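Local coordinates for protein nicotinamide-nucleotide adenylyltransferase NadR family / Ribosylnicotinamide kinase (Lactococcus lactis subsp. cremoris, PDB 6GYE) that binds nicotinamide riboside and probably phosphorylates it to the mononucleotide, a step on the way to NAD+, at residues 178-183 with 250-255; 182-187 with 256-261; 207-212 with 241-246; 294-299 with 364-369. All blocks are in the same frame, centred on the assembly; numbering follows the deposited sequence.

Contact 1 (178-183 with 250-255). With SO4 (sulfate ion), chain D.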
# COMPACT_ATOMS: atom_id res chain seq x y z
N HIS A 178 -0.79 0.64 -0.50
CA HIS A 178 -1.40 -0.69 -0.57
C HIS A 178 -1.90 -1.00 -1.98
O HIS A 178 -1.83 -2.16 -2.42
CB HIS A 178 -2.56 -0.78 0.42
CG HIS A 178 -3.27 -2.10 0.40
ND1 HIS A 178 -2.82 -3.19 1.12
CD2 HIS A 178 -4.39 -2.50 -0.25
CE1 HIS A 178 -3.64 -4.21 0.91
NE2 HIS A 178 -4.60 -3.82 0.08
N PHE A 179 -2.43 -0.00 -2.69
CA PHE A 179 -3.05 -0.24 -3.99
C PHE A 179 -2.09 -0.02 -5.15
O PHE A 179 -2.50 -0.12 -6.31
CB PHE A 179 -4.27 0.65 -4.18
CG PHE A 179 -5.42 0.26 -3.31
CD1 PHE A 179 -6.20 -0.84 -3.62
CD2 PHE A 179 -5.70 0.96 -2.15
CE1 PHE A 179 -7.26 -1.21 -2.80
CE2 PHE A 179 -6.74 0.59 -1.33
CZ PHE A 179 -7.52 -0.48 -1.65
N SER A 180 -0.84 0.32 -4.86
CA SER A 180 0.10 0.67 -5.91
C SER A 180 0.50 -0.57 -6.71
O SER A 180 0.66 -1.66 -6.15
CB SER A 180 1.33 1.34 -5.30
OG SER A 180 2.17 1.75 -6.34
N LYS A 181 0.62 -0.40 -8.02
CA LYS A 181 1.27 -1.39 -8.86
C LYS A 181 2.79 -1.18 -8.83
O LYS A 181 3.27 -0.04 -8.82
CB LYS A 181 0.75 -1.28 -10.29
CG LYS A 181 -0.69 -1.81 -10.49
CD LYS A 181 -0.71 -3.30 -10.61
CE LYS A 181 -2.11 -3.86 -10.93
NZ LYS A 181 -3.04 -3.49 -9.84
N VAL A 182 3.54 -2.28 -8.84
CA VAL A 182 4.99 -2.21 -8.67
C VAL A 182 5.65 -3.07 -9.75
O VAL A 182 5.36 -4.27 -9.85
CB VAL A 182 5.42 -2.66 -7.26
CG1 VAL A 182 6.95 -2.65 -7.10
CG2 VAL A 182 4.77 -1.79 -6.18
N VAL A 183 6.53 -2.46 -10.54
CA VAL A 183 7.33 -3.13 -11.57
C VAL A 183 8.79 -3.05 -11.14
O VAL A 183 9.31 -1.95 -10.94
CB VAL A 183 7.16 -2.46 -12.94
CG1 VAL A 183 7.99 -3.18 -14.00
CG2 VAL A 183 5.71 -2.38 -13.32
N PRO A 250 4.49 11.16 -3.19
CA PRO A 250 3.32 11.85 -3.77
C PRO A 250 3.33 11.91 -5.28
O PRO A 250 2.28 12.14 -5.87
CB PRO A 250 3.38 13.26 -3.16
CG PRO A 250 4.82 13.40 -2.70
CD PRO A 250 5.34 12.04 -2.37
N ALA A 251 4.48 11.72 -5.93
CA ALA A 251 4.51 11.65 -7.38
C ALA A 251 3.93 10.35 -7.91
O ALA A 251 3.69 10.24 -9.12
CB ALA A 251 5.95 11.85 -7.88
N ASN A 252 3.72 9.35 -7.06
CA ASN A 252 3.10 8.10 -7.48
C ASN A 252 1.71 8.37 -8.06
O ASN A 252 0.85 8.95 -7.39
CB ASN A 252 3.01 7.14 -6.29
CG ASN A 252 2.60 5.74 -6.69
OD1 ASN A 252 2.21 5.49 -7.83
ND2 ASN A 252 2.70 4.81 -5.76
N GLN A 253 1.51 7.95 -9.31
CA GLN A 253 0.20 8.03 -9.93
C GLN A 253 -0.49 6.67 -9.98
O GLN A 253 -1.57 6.58 -10.54
CB GLN A 253 0.29 8.63 -11.34
CG GLN A 253 1.06 9.91 -11.37
CD GLN A 253 0.87 10.73 -12.64
OE1 GLN A 253 0.72 11.95 -12.57
NE2 GLN A 253 0.88 10.08 -13.79
N GLY A 254 0.10 5.63 -9.40
CA GLY A 254 -0.53 4.33 -9.35
C GLY A 254 0.37 3.21 -9.79
O GLY A 254 0.07 2.03 -9.57
N ILE A 255 1.52 3.55 -10.39
CA ILE A 255 2.50 2.58 -10.86
C ILE A 255 3.89 3.12 -10.55
O ILE A 255 4.18 4.28 -10.87
CB ILE A 255 2.35 2.35 -12.38
CG1 ILE A 255 0.89 2.04 -12.74
CG2 ILE A 255 3.30 1.24 -12.87
CD1 ILE A 255 0.63 1.71 -14.22
S SO4 D . 0.05 -1.91 3.26
O1 SO4 D . -0.66 -0.64 3.34
O2 SO4 D . 1.26 -1.82 4.08
O3 SO4 D . -0.77 -3.00 3.77
O4 SO4 D . 0.38 -2.20 1.87
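Lys181 and Ile255 form a parallel beta bridge with their CA atoms 4.6 Å apart, and Lys181 N donates to Gly254 O at 2.9 Å. Gly254 O also accepts from Gln165 NE2. Lys181 O meets the CA-H of Ile255 in a CA-H...O contact.

Asn252 carries the side-chain bonds and uses both ends of its amide. Its CG lies anti to the backbone N (chi1 -170°), and ND2 reaches Ser180. ND2 donates to Ser180 OG at 3.2 Å. The bond is nearly straight (172°), and OG lies in the amide plane. The same ND2 also bonds Val247 O. OD1 accepts from Gly254 N at 2.6 Å, with the donor above the carbonyl plane, and this closes an Asx turn. Ser180 OG donates a weak hydrogen bond to Lys181 O. An alanine at Asn252 would probably leave Ser180 OG and Val247 O without this donor and free the turn at Gly254 to shift. At its backbone angles Gly254 has no room for a CB, which would press on the carbonyl O of Gln253.

Apolar contact is modest. Lys181 CB lies 4.1 Å from Ile255 CG1, and Val183 CG2 and Ile255 CG2 touch at 4.4 Å. At the far end His178 ND1 makes weak bonds to a sulfate ion.

The start of the sheet edge is thus polar. The buried side-chain amide and hydroxyl are paired with each other and with backbone atoms, so the loop before strand 255-259 is held by directed bonds more than by packing.

Contact 2 (182-187 with 256-261). With NNR (Nicotinamide riboside), chain I.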
# COMPACT_ATOMS: atom_id res chain seq x y z
N VAL A 182 3.54 -2.28 -8.84
CA VAL A 182 4.99 -2.21 -8.67
C VAL A 182 5.65 -3.07 -9.75
O VAL A 182 5.36 -4.27 -9.85
CB VAL A 182 5.42 -2.66 -7.26
CG1 VAL A 182 6.95 -2.65 -7.10
CG2 VAL A 182 4.77 -1.79 -6.18
N VAL A 183 6.53 -2.46 -10.54
CA VAL A 183 7.33 -3.13 -11.57
C VAL A 183 8.79 -3.05 -11.14
O VAL A 183 9.31 -1.95 -10.94
CB VAL A 183 7.16 -2.46 -12.94
CG1 VAL A 183 7.99 -3.18 -14.00
CG2 VAL A 183 5.71 -2.38 -13.32
N THR A 184 9.45 -4.20 -11.05
CA THR A 184 10.85 -4.26 -10.63
C THR A 184 11.70 -4.80 -11.77
O THR A 184 11.35 -5.82 -12.38
CB THR A 184 11.02 -5.14 -9.39
OG1 THR A 184 10.20 -4.64 -8.32
CG2 THR A 184 12.48 -5.14 -8.94
N VAL A 185 12.80 -4.13 -12.06
CA VAL A 185 13.72 -4.56 -13.11
C VAL A 185 14.93 -5.22 -12.47
O VAL A 185 15.48 -4.72 -11.48
CB VAL A 185 14.14 -3.37 -14.00
CG1 VAL A 185 15.12 -3.83 -15.05
CG2 VAL A 185 12.92 -2.71 -14.63
N MET A 186 15.35 -6.35 -13.03
CA MET A 186 16.45 -7.15 -12.49
C MET A 186 17.40 -7.55 -13.62
O MET A 186 16.97 -7.82 -14.74
CB MET A 186 15.91 -8.42 -11.79
CG MET A 186 14.93 -8.16 -10.63
SD MET A 186 14.51 -9.70 -9.76
CE MET A 186 13.31 -9.09 -8.56
N GLY A 187 18.69 -7.59 -13.31
CA GLY A 187 19.67 -7.96 -14.31
C GLY A 187 21.07 -7.69 -13.81
O GLY A 187 21.28 -7.04 -12.78
N VAL A 256 4.76 2.29 -9.96
CA VAL A 256 6.15 2.69 -9.73
C VAL A 256 7.11 1.65 -10.29
O VAL A 256 6.79 0.46 -10.39
CB VAL A 256 6.46 2.95 -8.23
CG1 VAL A 256 5.38 3.82 -7.61
CG2 VAL A 256 6.60 1.66 -7.49
N PHE A 257 8.30 2.11 -10.68
CA PHE A 257 9.33 1.27 -11.26
C PHE A 257 10.53 1.22 -10.33
O PHE A 257 10.98 2.26 -9.84
CB PHE A 257 9.74 1.77 -12.64
CG PHE A 257 8.67 1.60 -13.68
CD1 PHE A 257 7.65 2.55 -13.82
CD2 PHE A 257 8.67 0.49 -14.51
CE1 PHE A 257 6.64 2.39 -14.77
CE2 PHE A 257 7.67 0.33 -15.48
CZ PHE A 257 6.65 1.28 -15.60
N LEU A 258 11.01 0.01 -10.05
CA LEU A 258 12.10 -0.19 -9.11
C LEU A 258 13.32 -0.75 -9.83
O LEU A 258 13.22 -1.76 -10.53
CB LEU A 258 11.66 -1.15 -7.99
CG LEU A 258 10.45 -0.70 -7.17
CD1 LEU A 258 10.21 -1.71 -6.04
CD2 LEU A 258 10.62 0.74 -6.62
N ASP A 259 14.48 -0.12 -9.61
CA ASP A 259 15.75 -0.56 -10.19
C ASP A 259 16.42 -1.50 -9.19
O ASP A 259 17.17 -1.08 -8.30
CB ASP A 259 16.63 0.64 -10.52
CG ASP A 259 17.77 0.28 -11.47
OD1 ASP A 259 17.99 -0.93 -11.69
OD2 ASP A 259 18.43 1.19 -12.02
N THR A 260 16.13 -2.80 -9.35
CA THR A 260 16.63 -3.91 -8.52
C THR A 260 16.05 -3.90 -7.10
O THR A 260 15.35 -2.96 -6.70
CB THR A 260 18.17 -3.95 -8.44
OG1 THR A 260 18.67 -2.97 -7.53
CG2 THR A 260 18.81 -3.72 -9.79
N ASP A 261 16.32 -4.95 -6.35
CA ASP A 261 15.68 -5.19 -5.06
C ASP A 261 16.59 -6.12 -4.24
O ASP A 261 17.74 -6.36 -4.63
CB ASP A 261 14.31 -5.82 -5.27
CG ASP A 261 14.42 -7.29 -5.63
OD1 ASP A 261 15.37 -7.66 -6.35
OD2 ASP A 261 13.58 -8.07 -5.14
O2R NNR I . 7.32 1.10 1.91
C2R NNR I . 6.51 -0.02 1.56
C3R NNR I . 5.52 -0.40 2.66
O3R NNR I . 5.62 0.45 3.81
C4R NNR I . 5.83 -1.83 3.04
C5R NNR I . 4.63 -2.74 2.81
O5R NNR I . 4.99 -4.09 3.14
O4R NNR I . 6.93 -2.27 2.24
C1R NNR I . 7.38 -1.25 1.35
N1 NNR I . 7.26 -1.70 -0.04
C2 NNR I . 8.34 -2.13 -0.69
C6 NNR I . 6.06 -1.68 -0.64
C5 NNR I . 5.91 -2.11 -1.95
C4 NNR I . 7.02 -2.56 -2.65
C3 NNR I . 8.25 -2.57 -2.01
C7 NNR I . 9.47 -3.05 -2.73
O7 NNR I . 10.57 -2.67 -2.37
N7 NNR I . 9.33 -3.89 -3.76
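Val183 bonds to strand 255-259 through both polar backbone atoms. Its N donates to Val256 O at 2.9 Å, and its O accepts from Leu258 N at 2.7 Å. Val185 repeats the pattern: its N donates to Leu258 O at 2.9 Å, and its O accepts from Thr260 N. That last bond is bent (132°), as the strand gives way to a turn. Thr184 and Met186 bond strand 296-300 instead, and Val182 bonds Leu296 through its O and the Asp295 carboxylate through its N.

Thr260 OG1 donates back to Asp259 O at 2.5 Å. Asp259 OD1 forms a salt bridge with Lys193, and OD2 bonds Thr194 OG1. This is consistent with an acidic residue at the strand end facing a Walker A loop. Asp261 is an N-cap, with OD1 taking Val264 N. Met186 CE rests 3.3 Å from the same OD1. Thr184 OG1 is buried against Leu258 CD1 and has no polar partner in the model.

Leu258 CD1 packs on Val182 CG1 at 3.6 Å and meets nicotinamide riboside N7 at 3.3 Å, so Leu258 lines the ligand pocket. On the other face Val183 CB lies against Phe257 CD2 at 3.7 Å.

The two parallel strands lie between helices. Val185 and Phe257 pack on helix 193-203, Val256 and Leu258 touch helix 229-247, and strand 296-300 continues the sheet beyond strand 181-187.

Contact 3 (207-212 with 241-246); sequences PFSEEY and DANSRE. With NNR (Nicotinamide riboside), chain I.
Ser209 and Asn243 meet through their first torsions, which set Ser209 OG and Asn243 CG. Ser209 OG sits between its own backbone N and carbonyl carbon (chi1 68°), and Asn243 CG lies beside its backbone N (chi1 -69°). Ser209 OG donates to Asn243 OD1 at 2.8 Å, tilted 31° from the carbonyl plane. Each group has further partners. Ser209 OG accepts from Asp259 N, Asn243 OD1 also takes Gln239 NE2, and Asn243 ND2 bonds Thr260 O. These bonds fix the rotation of the amide. They also tie helix 229-247 to the end of strand 255-259.

The helix forms one wall of the nicotinamide riboside pocket in this P-loop kinase-like domain. Asn243 CB lies 3.4 Å from O7 of the ligand carboxamide, while the Asn243 amide is held by the protein. Ser244, one turn after Tyr240, bonds Tyr240 O and also lines the pocket.

Glu246 bends at chi2 and folds over the loop. Its CG packs 3.8 Å from Ser209 CB, and its CD lies 3.3 Å from Phe208 O. OE1 touches Pro207 CB at 3.5 Å. A water donates to Glu246 OE1 at 3.0 Å and accepts from Phe208 N at 3.2 Å, bridging carboxylate and loop backbone. Phe208 CB points away from helix 229-247, and the ring packs on Val197, Arg198 and Ala201 of helix 193-203.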
# COMPACT_ATOMS: atom_id res chain seq x y z
N PRO A 207 7.04 7.47 -11.08
CA PRO A 207 8.31 7.59 -10.38
C PRO A 207 9.10 6.30 -10.52
O PRO A 207 8.55 5.24 -10.82
CB PRO A 207 7.90 7.85 -8.92
CG PRO A 207 6.58 7.28 -8.79
CD PRO A 207 5.92 7.30 -10.15
N PHE A 208 10.40 6.41 -10.29
CA PHE A 208 11.28 5.25 -10.34
C PHE A 208 12.38 5.41 -9.30
O PHE A 208 12.71 6.53 -8.92
CB PHE A 208 11.89 5.07 -11.74
CG PHE A 208 12.72 6.24 -12.19
CD1 PHE A 208 12.13 7.30 -12.88
CD2 PHE A 208 14.07 6.30 -11.91
CE1 PHE A 208 12.90 8.38 -13.30
CE2 PHE A 208 14.84 7.39 -12.32
CZ PHE A 208 14.26 8.43 -13.01
N SER A 209 12.93 4.31 -8.84
CA SER A 209 14.08 4.35 -7.96
C SER A 209 15.37 4.15 -8.77
O SER A 209 15.34 3.70 -9.92
CB SER A 209 13.97 3.27 -6.88
OG SER A 209 14.08 2.00 -7.49
N GLU A 210 16.49 4.43 -8.12
CA GLU A 210 17.81 4.18 -8.69
C GLU A 210 18.40 2.94 -8.03
O GLU A 210 17.90 2.45 -7.01
CB GLU A 210 18.76 5.37 -8.47
CG GLU A 210 18.35 6.71 -9.08
CD GLU A 210 18.49 6.77 -10.60
OE1 GLU A 210 18.90 5.77 -11.23
OE2 GLU A 210 18.20 7.84 -11.18
N GLU A 211 19.46 2.42 -8.64
CA GLU A 211 20.15 1.27 -8.06
C GLU A 211 21.01 1.77 -6.90
O GLU A 211 22.00 2.48 -7.10
CB GLU A 211 21.00 0.55 -9.11
CG GLU A 211 21.57 -0.76 -8.56
CD GLU A 211 22.47 -1.50 -9.54
OE1 GLU A 211 22.41 -2.76 -9.60
OE2 GLU A 211 23.26 -0.82 -10.22
N TYR A 212 20.65 1.38 -5.68
CA TYR A 212 21.33 1.93 -4.51
C TYR A 212 22.81 1.56 -4.52
O TYR A 212 23.66 2.36 -4.11
CB TYR A 212 20.64 1.45 -3.23
CG TYR A 212 21.31 1.92 -1.95
CD1 TYR A 212 21.11 3.21 -1.47
CD2 TYR A 212 22.19 1.09 -1.24
CE1 TYR A 212 21.73 3.66 -0.32
CE2 TYR A 212 22.82 1.54 -0.07
CZ TYR A 212 22.59 2.83 0.38
OH TYR A 212 23.20 3.32 1.52
N ASP A 241 14.78 1.00 1.35
CA ASP A 241 14.32 2.34 1.68
C ASP A 241 14.11 3.20 0.44
O ASP A 241 13.14 3.96 0.35
CB ASP A 241 15.33 3.03 2.62
CG ASP A 241 15.41 2.37 4.00
OD1 ASP A 241 14.49 1.59 4.34
OD2 ASP A 241 16.40 2.63 4.73
N ALA A 242 15.03 3.11 -0.53
CA ALA A 242 14.87 3.86 -1.76
C ALA A 242 13.59 3.45 -2.48
O ALA A 242 12.85 4.31 -2.98
CB ALA A 242 16.07 3.64 -2.68
N ASN A 243 13.32 2.15 -2.53
CA ASN A 243 12.14 1.65 -3.21
C ASN A 243 10.85 2.04 -2.49
O ASN A 243 9.90 2.51 -3.14
CB ASN A 243 12.27 0.13 -3.37
CG ASN A 243 13.37 -0.24 -4.38
OD1 ASN A 243 13.90 0.64 -5.05
ND2 ASN A 243 13.68 -1.52 -4.50
N SER A 244 10.81 1.90 -1.16
CA SER A 244 9.63 2.34 -0.40
C SER A 244 9.37 3.83 -0.58
O SER A 244 8.21 4.26 -0.64
CB SER A 244 9.81 2.06 1.09
OG SER A 244 10.07 0.70 1.31
N ARG A 245 10.43 4.62 -0.61
CA ARG A 245 10.34 6.06 -0.82
C ARG A 245 9.60 6.37 -2.11
O ARG A 245 8.74 7.25 -2.15
CB ARG A 245 11.76 6.64 -0.84
CG ARG A 245 11.92 8.12 -0.60
CD ARG A 245 13.36 8.49 -0.11
NE ARG A 245 13.68 7.93 1.22
CZ ARG A 245 14.73 7.16 1.51
NH1 ARG A 245 14.90 6.72 2.76
NH2 ARG A 245 15.63 6.84 0.58
N GLU A 246 9.88 5.61 -3.18
CA GLU A 246 9.18 5.87 -4.43
C GLU A 246 7.73 5.39 -4.35
O GLU A 246 6.81 6.11 -4.79
CB GLU A 246 9.93 5.22 -5.60
CG GLU A 246 11.34 5.78 -5.82
CD GLU A 246 11.37 7.30 -5.95
OE1 GLU A 246 10.43 7.89 -6.53
OE2 GLU A 246 12.34 7.92 -5.48
O2R NNR I . 7.32 1.10 1.91
C2R NNR I . 6.51 -0.02 1.56
C3R NNR I . 5.52 -0.40 2.66
O3R NNR I . 5.62 0.45 3.81
C4R NNR I . 5.83 -1.83 3.04
C5R NNR I . 4.63 -2.74 2.81
O5R NNR I . 4.99 -4.09 3.14
O4R NNR I . 6.93 -2.27 2.24
C1R NNR I . 7.38 -1.25 1.35
N1 NNR I . 7.26 -1.70 -0.04
C2 NNR I . 8.34 -2.13 -0.69
C6 NNR I . 6.06 -1.68 -0.64
C5 NNR I . 5.91 -2.11 -1.95
C4 NNR I . 7.02 -2.56 -2.65
C3 NNR I . 8.25 -2.57 -2.01
C7 NNR I . 9.47 -3.05 -2.73
O7 NNR I . 10.57 -2.67 -2.37
N7 NNR I . 9.33 -3.89 -3.76
O HOH W 1 11.01 9.29 -9.10

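Contact 4 (294-299 with 364-369)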
# COMPACT_ATOMS: atom_id res chain seq x y z
N MET A 294 5.59 -7.18 -5.53
CA MET A 294 5.88 -6.98 -6.94
C MET A 294 4.76 -7.52 -7.80
O MET A 294 4.27 -8.64 -7.57
CB MET A 294 7.21 -7.64 -7.32
CG MET A 294 8.39 -6.92 -6.67
SD MET A 294 9.95 -7.76 -6.91
CE MET A 294 9.75 -9.20 -5.89
N ASP A 295 4.34 -6.74 -8.79
CA ASP A 295 3.32 -7.19 -9.72
C ASP A 295 3.93 -7.71 -11.01
O ASP A 295 3.37 -8.62 -11.63
CB ASP A 295 2.34 -6.05 -10.05
CG ASP A 295 1.60 -5.55 -8.82
OD1 ASP A 295 0.66 -6.24 -8.36
OD2 ASP A 295 1.98 -4.49 -8.29
N LEU A 296 5.08 -7.17 -11.40
CA LEU A 296 5.73 -7.54 -12.64
C LEU A 296 7.22 -7.44 -12.42
O LEU A 296 7.69 -6.43 -11.88
CB LEU A 296 5.31 -6.61 -13.79
CG LEU A 296 6.15 -6.77 -15.05
CD1 LEU A 296 5.94 -8.18 -15.62
CD2 LEU A 296 5.85 -5.69 -16.09
N ILE A 297 7.96 -8.48 -12.82
CA ILE A 297 9.41 -8.54 -12.69
C ILE A 297 10.00 -8.67 -14.09
O ILE A 297 9.81 -9.69 -14.77
CB ILE A 297 9.84 -9.71 -11.80
CG1 ILE A 297 9.31 -9.50 -10.37
CG2 ILE A 297 11.37 -9.86 -11.78
CD1 ILE A 297 9.33 -10.77 -9.51
N LEU A 298 10.71 -7.64 -14.53
CA LEU A 298 11.36 -7.63 -15.84
C LEU A 298 12.82 -8.04 -15.68
O LEU A 298 13.59 -7.37 -14.99
CB LEU A 298 11.28 -6.23 -16.46
CG LEU A 298 9.87 -5.79 -16.81
CD1 LEU A 298 9.83 -4.34 -17.21
CD2 LEU A 298 9.30 -6.64 -17.93
N VAL A 299 13.22 -9.13 -16.34
CA VAL A 299 14.57 -9.65 -16.24
C VAL A 299 15.28 -9.36 -17.56
O VAL A 299 14.80 -9.77 -18.62
CB VAL A 299 14.58 -11.16 -15.93
CG1 VAL A 299 15.99 -11.71 -16.01
CG2 VAL A 299 13.97 -11.42 -14.56
N ASP A 364 5.12 -3.16 -23.44
CA ASP A 364 3.96 -4.02 -23.66
C ASP A 364 3.68 -4.89 -22.43
O ASP A 364 2.52 -5.09 -22.06
CB ASP A 364 4.16 -4.88 -24.90
CG ASP A 364 2.87 -5.55 -25.37
OD1 ASP A 364 1.84 -4.84 -25.47
OD2 ASP A 364 2.89 -6.77 -25.66
N ALA A 365 4.73 -5.42 -21.80
CA ALA A 365 4.52 -6.20 -20.59
C ALA A 365 3.93 -5.31 -19.50
O ALA A 365 3.03 -5.74 -18.77
CB ALA A 365 5.82 -6.86 -20.13
N VAL A 366 4.39 -4.06 -19.42
CA VAL A 366 3.78 -3.10 -18.49
C VAL A 366 2.29 -2.96 -18.78
O VAL A 366 1.45 -3.01 -17.87
CB VAL A 366 4.51 -1.75 -18.55
CG1 VAL A 366 3.75 -0.68 -17.75
CG2 VAL A 366 5.93 -1.89 -17.98
N HIS A 367 1.94 -2.81 -20.05
CA HIS A 367 0.54 -2.71 -20.44
C HIS A 367 -0.27 -3.92 -19.98
O HIS A 367 -1.31 -3.77 -19.34
CB HIS A 367 0.41 -2.54 -21.96
CG HIS A 367 -1.01 -2.63 -22.42
ND1 HIS A 367 -1.96 -1.69 -22.08
CD2 HIS A 367 -1.66 -3.58 -23.13
CE1 HIS A 367 -3.12 -2.04 -22.58
NE2 HIS A 367 -2.97 -3.18 -23.23
N GLU A 368 0.22 -5.13 -20.27
CA GLU A 368 -0.54 -6.33 -19.91
C GLU A 368 -0.68 -6.49 -18.39
O GLU A 368 -1.70 -7.00 -17.93
CB GLU A 368 0.09 -7.58 -20.50
CG GLU A 368 0.20 -7.61 -22.02
CD GLU A 368 -1.17 -7.66 -22.72
OE1 GLU A 368 -2.14 -8.17 -22.12
OE2 GLU A 368 -1.26 -7.20 -23.88
N TYR A 369 0.30 -6.06 -17.60
CA TYR A 369 0.25 -6.36 -16.17
C TYR A 369 -0.33 -5.23 -15.33
O TYR A 369 -0.67 -5.46 -14.17
CB TYR A 369 1.65 -6.69 -15.63
CG TYR A 369 2.11 -8.11 -15.87
CD1 TYR A 369 2.54 -8.53 -17.13
CD2 TYR A 369 2.14 -9.02 -14.83
CE1 TYR A 369 2.97 -9.84 -17.35
CE2 TYR A 369 2.56 -10.33 -15.03
CZ TYR A 369 2.97 -10.74 -16.29
OH TYR A 369 3.39 -12.05 -16.46
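Leu296 and Tyr369 carry this contact, and Leu296 CD1 sits over the face of the tyrosine ring. The methyl carbon is 3.6 Å from the ring centroid and 7° off the ring normal, a CH-pi contact with the side chains crossing at about a right angle. Leu296 CG is anti to its backbone N (chi1 169°). The other methyl, CD2, fits against Ala365 CB and Val366 CG2, each at 4.2 Å. Leu298 CD2 adds a touch on Ala365 CB at 4.1 Å.

Asp295 contributes through its backbone: its O lies 3.5 Å from Tyr369 CD2. Its carboxylate is used on Val182 N of the next strand. Tyr369 OH makes a weak bond to Asp338 O, and the ring also touches Val341. An alanine at Tyr369 would probably leave Leu296 CD1 without its ring cover and open a gap beside Val341.

No hydrogen bond crosses the contact. Over 364-369 the helix runs nearly antiparallel to strand 296-299, at 165° with axes 9.7 Å apart. This is a helix packed on a face of a parallel sheet, as in the layered alpha/beta fold of P-loop kinases.

In the fold
Contacts 1, 2 and 4 all reach one parallel sheet. Contacts 1 and 2 follow each other along strands 181-187 and 255-259, and contact 4 adds strand 296-300 from the other side of strand 181-187. Contact 2 is the most fully buried and rests on backbone bonds. Contact 1, at the sheet's start, relies on a loop amide. Contact 4 is also mostly buried, mainly apolar and without a hydrogen bond across its segments, joining the sheet to a helix. Contact 3 is only partly buried, and its bonds run through side chains and a water. It touches contact 2 through Ser209, and both meet the riboside. Contact 4 stands apart from contact 3, their centres about 17 Å apart.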